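Local coordinates for anthrone oxidase-like protein (Streptomyces ambofaciens, PDB 5F9P) that acts as an oxygenase that cleaves a carbon-carbon bond, opening ring B during the biosynthesis of atypical angucycline natural products, at residues F128-P132 with Q133-E137; G206-R209 with A210-G214. All coordinates share one frame; numbering follows the deposited sequence.

In the fold
Contact 1 comes first along the chain and contact 2 follows, their centres about 8 Å apart and both on the same side of the chain's centre. Contact 1 is the turn from barrel strand 122-130 into helix 135-142; contact 2 is the end of helix 199-211, from which the chain runs on into strand 217-228, the neighbour of 122-130 in the eight-stranded antiparallel barrel. The two lie directly against each other: E137 OE2 forms a salt bridge with R207 NE, tying the two helices, and a probable backbone hydrogen bond from A213 N to P129 O joins the segment after helix 199-211 to strand 122-130.

Contact 1: F128-P132 with Q133-E137; sequences FPVTP and QGQDE
The backbone N-H of G134 is shared between two oxygens of T131, the side-chain hydroxyl and the main-chain carbonyl. G134 N lies 2.8 Å from T131 OG1 and 3.0 Å from T131 O, but the N-H points squarely at neither: the angles at the hydrogen are 130° and 126°, so each branch of this bifurcated (three-centre) hydrogen bond is weak. The threonine rotation makes this possible, because with chi1 at 60° OG1 stands between its own backbone N and carbonyl carbon and faces the same N-H as the carbonyl does. OG1 also comes within 3.3 Å of G134 CA, where the glycine carries no side chain. A second polar link runs through water 1, which donates to P132 O and accepts from D136 N at 2.9 Å, bridging the turn to the start of the helix. P132 to Q135 form a type I beta turn, and G134 occupies the N-cap position of helix 135-142. This is the strand-to-helix connection after the first strand of the second half of the chain, whose beta-alpha-beta-beta-alpha-beta order is ferredoxin-like, with the second helical part split into 183-190 and 199-211, consistent with the dimeric alpha/beta barrel clan. The apolar part of the contact is V130, whose CG2 rests 3.9 Å from Q135 CA and 4.0 Å from Q135 CB. The valine crosses the glutamine at about a right angle, touching CG too at slightly longer range before the chain runs on, extended. The P132 ring and Q133 are exposed. The buried V130 also packs on A172 of strand 172-180 and on A138 further along the helix, while T131 pairs through its backbone with V211.

Contact 2: G206-R209 with A210-G214; sequences GRVR and AVVAG
V208 O is gripped by two successive N-H groups as the helix runs out. V211 N donates to it over 2.9 Å at a fairly straight 151°, approaching from above the carbonyl plane, and V212 N adds a weak bond at 3.1 Å. One residue earlier, A210 N makes the ordinary helical bond to G206 O, at 3.1 Å, with a weak second share going to R207 O. The step from an i+4 partner for G206 to a stronger i+3 partner for V208 is consistent with a tightening, 3-10-like last turn as helix 199-211 ends. Water 2 lies between R209 O and V212 O and donates to V212 O at 2.8 Å; its approach to R209 O is unusually short and so doubtful. Methyls close round the V208 carbonyl: V212 CG2 sits 3.3 Å from V208 O and V211 CG2 3.5 Å from it. V208 CG1, turned anti to the backbone N (chi1 178°), meets V212 CG2 at 3.8 Å, the two valines crossing at a slant. R209 is exposed and points its extended chain away from the turn, whereas R207 turns its NH2 to a salt bridge with D140. Helix 135-142 receives V208 on A141 and L142 and V211 on A138, and F128 of strand 122-130 lies against both V208 and V212.

Contact 1: F128-P132 with Q133-E137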
loop_
_atom_site.group_PDB
_atom_site.type_symbol
_atom_site.label_atom_id
_atom_site.label_comp_id
_atom_site.label_asym_id
_atom_site.label_seq_id
_atom_site.Cartn_x
_atom_site.Cartn_y
_atom_site.Cartn_z
ATOM N N PHE A 128 6.547 -6.093 5.752
ATOM C CA PHE A 128 7.509 -6.870 6.541
ATOM C C PHE A 128 6.836 -7.428 7.781
ATOM O O PHE A 128 6.373 -6.659 8.634
ATOM C CB PHE A 128 8.663 -6.004 7.056
ATOM C CG PHE A 128 9.391 -5.204 5.994
ATOM C CD1 PHE A 128 8.915 -3.975 5.587
ATOM C CD2 PHE A 128 10.590 -5.655 5.470
ATOM C CE1 PHE A 128 9.596 -3.221 4.637
ATOM C CE2 PHE A 128 11.274 -4.913 4.527
ATOM C CZ PHE A 128 10.781 -3.686 4.112
ATOM N N PRO A 129 6.776 -8.761 7.903
ATOM C CA PRO A 129 6.418 -9.288 9.225
ATOM C C PRO A 129 7.615 -9.039 10.143
ATOM O O PRO A 129 8.752 -9.267 9.729
ATOM C CB PRO A 129 6.220 -10.791 8.970
ATOM C CG PRO A 129 7.051 -11.082 7.776
ATOM C CD PRO A 129 7.069 -9.826 6.931
ATOM N N VAL A 130 7.370 -8.550 11.353
ATOM C CA VAL A 130 8.459 -8.262 12.289
ATOM C C VAL A 130 8.181 -8.885 13.649
ATOM O O VAL A 130 7.055 -9.284 13.945
ATOM C CB VAL A 130 8.643 -6.742 12.478
ATOM C CG1 VAL A 130 9.046 -6.079 11.146
ATOM C CG2 VAL A 130 7.373 -6.139 13.016
ATOM N N THR A 131 9.214 -8.978 14.473
ATOM C CA THR A 131 9.035 -9.451 15.829
ATOM C C THR A 131 8.272 -8.376 16.568
ATOM O O THR A 131 8.426 -7.184 16.275
ATOM C CB THR A 131 10.378 -9.709 16.529
ATOM O OG1 THR A 131 11.122 -8.491 16.580
ATOM C CG2 THR A 131 11.189 -10.762 15.774
ATOM N N PRO A 132 7.429 -8.787 17.517
ATOM C CA PRO A 132 6.708 -7.824 18.354
ATOM C C PRO A 132 7.723 -6.976 19.108
ATOM O O PRO A 132 7.556 -5.758 19.226
ATOM C CB PRO A 132 5.926 -8.718 19.320
ATOM C CG PRO A 132 5.865 -10.057 18.647
ATOM C CD PRO A 132 7.140 -10.182 17.888
ATOM N N GLN A 133 8.793 -7.615 19.576
ATOM C CA GLN A 133 9.870 -6.893 20.241
ATOM C C GLN A 133 10.488 -5.828 19.321
ATOM O O GLN A 133 10.817 -4.726 19.764
ATOM C CB GLN A 133 10.950 -7.870 20.737
ATOM C CG GLN A 133 12.039 -7.217 21.601
ATOM C CD GLN A 133 11.581 -6.926 23.038
ATOM O OE1 GLN A 133 10.743 -7.639 23.585
ATOM N NE2 GLN A 133 12.148 -5.889 23.649
ATOM N N GLY A 134 10.643 -6.148 18.039
ATOM C CA GLY A 134 11.374 -5.270 17.138
ATOM C C GLY A 134 10.558 -4.315 16.269
ATOM O O GLY A 134 11.117 -3.629 15.423
ATOM N N GLN A 135 9.248 -4.245 16.474
ATOM C CA GLN A 135 8.417 -3.401 15.620
ATOM C C GLN A 135 8.832 -1.920 15.588
ATOM O O GLN A 135 8.955 -1.325 14.501
ATOM C CB GLN A 135 6.931 -3.527 15.972
ATOM C CG GLN A 135 6.032 -2.832 14.954
ATOM C CD GLN A 135 4.550 -2.996 15.241
ATOM O OE1 GLN A 135 3.786 -3.430 14.378
ATOM N NE2 GLN A 135 4.130 -2.613 16.436
ATOM N N ASP A 136 9.054 -1.322 16.758
ATOM C CA ASP A 136 9.413 0.096 16.809
ATOM C C ASP A 136 10.759 0.344 16.150
ATOM O O ASP A 136 10.988 1.383 15.531
ATOM C CB ASP A 136 9.449 0.617 18.243
ATOM C CG ASP A 136 8.076 0.738 18.853
ATOM O OD1 ASP A 136 7.092 0.937 18.106
ATOM O OD2 ASP A 136 7.984 0.634 20.094
ATOM N N GLU A 137 11.653 -0.617 16.298
ATOM C CA GLU A 137 12.950 -0.544 15.659
ATOM C C GLU A 137 12.783 -0.497 14.131
ATOM O O GLU A 137 13.377 0.341 13.447
ATOM C CB GLU A 137 13.783 -1.758 16.085
ATOM C CG GLU A 137 15.066 -1.964 15.299
ATOM C CD GLU A 137 16.143 -0.957 15.654
ATOM O OE1 GLU A 137 15.854 -0.020 16.438
ATOM O OE2 GLU A 137 17.280 -1.116 15.156
HETATM O O HOH W 1 8.160 -2.698 19.121
#

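Contact 2: G206-R209 with A210-G214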
loop_
_atom_site.group_PDB
_atom_site.type_symbol
_atom_site.label_atom_id
_atom_site.label_comp_id
_atom_site.label_asym_id
_atom_site.label_seq_id
_atom_site.Cartn_x
_atom_site.Cartn_y
_atom_site.Cartn_z
ATOM N N GLY A 206 19.976 -3.048 7.589
ATOM C CA GLY A 206 20.502 -3.982 8.571
ATOM C C GLY A 206 19.638 -4.066 9.822
ATOM O O GLY A 206 19.480 -5.139 10.420
ATOM N N ARG A 207 19.088 -2.928 10.221
ATOM C CA ARG A 207 18.197 -2.866 11.374
ATOM C C ARG A 207 16.882 -3.599 11.098
ATOM O O ARG A 207 16.412 -4.373 11.922
ATOM C CB ARG A 207 17.949 -1.412 11.763
ATOM C CG ARG A 207 19.157 -0.760 12.452
ATOM C CD ARG A 207 18.978 0.750 12.576
ATOM N NE ARG A 207 17.949 1.103 13.546
ATOM C CZ ARG A 207 17.349 2.288 13.597
ATOM N NH1 ARG A 207 17.673 3.234 12.723
ATOM N NH2 ARG A 207 16.428 2.523 14.518
ATOM N N VAL A 208 16.293 -3.365 9.930
ATOM C CA VAL A 208 15.083 -4.096 9.556
ATOM C C VAL A 208 15.362 -5.594 9.461
ATOM O O VAL A 208 14.625 -6.411 10.020
ATOM C CB VAL A 208 14.510 -3.593 8.221
ATOM C CG1 VAL A 208 13.267 -4.403 7.835
ATOM C CG2 VAL A 208 14.172 -2.127 8.336
ATOM N N ARG A 209 16.444 -5.950 8.774
ATOM C CA ARG A 209 16.818 -7.357 8.612
ATOM C C ARG A 209 16.889 -8.092 9.957
ATOM O O ARG A 209 16.495 -9.262 10.069
ATOM C CB ARG A 209 18.158 -7.458 7.868
ATOM C CG ARG A 209 18.762 -8.872 7.805
ATOM C CD ARG A 209 20.078 -8.829 7.035
ATOM N NE ARG A 209 20.837 -10.078 7.072
ATOM C CZ ARG A 209 21.541 -10.537 6.042
ATOM N NH1 ARG A 209 21.562 -9.857 4.899
ATOM N NH2 ARG A 209 22.224 -11.674 6.144
ATOM N N ALA A 210 17.371 -7.404 10.985
ATOM C CA ALA A 210 17.511 -8.024 12.305
ATOM C C ALA A 210 16.179 -8.432 12.931
ATOM O O ALA A 210 16.133 -9.348 13.750
ATOM C CB ALA A 210 18.290 -7.102 13.256
ATOM N N VAL A 211 15.096 -7.754 12.558
ATOM C CA VAL A 211 13.821 -7.986 13.225
ATOM C C VAL A 211 12.715 -8.516 12.318
ATOM O O VAL A 211 11.580 -8.650 12.758
ATOM C CB VAL A 211 13.308 -6.715 13.969
ATOM C CG1 VAL A 211 14.318 -6.245 15.018
ATOM C CG2 VAL A 211 13.011 -5.608 12.982
ATOM N N VAL A 212 13.043 -8.818 11.063
ATOM C CA VAL A 212 12.101 -9.494 10.165
ATOM C C VAL A 212 11.808 -10.917 10.654
ATOM O O VAL A 212 12.727 -11.682 10.949
ATOM C CB VAL A 212 12.634 -9.551 8.708
ATOM C CG1 VAL A 212 11.821 -10.526 7.877
ATOM C CG2 VAL A 212 12.613 -8.153 8.076
ATOM N N ALA A 213 10.530 -11.270 10.724
ATOM C CA ALA A 213 10.120 -12.540 11.308
ATOM C C ALA A 213 9.324 -13.382 10.314
ATOM O O ALA A 213 8.162 -13.714 10.555
ATOM C CB ALA A 213 9.295 -12.290 12.556
ATOM N N GLY A 214 9.933 -13.719 9.190
ATOM C CA GLY A 214 9.202 -14.401 8.131
ATOM C C GLY A 214 9.519 -13.775 6.787
ATOM O O GLY A 214 10.270 -12.805 6.727
HETATM O O HOH W 2 15.390 -11.502 10.016
#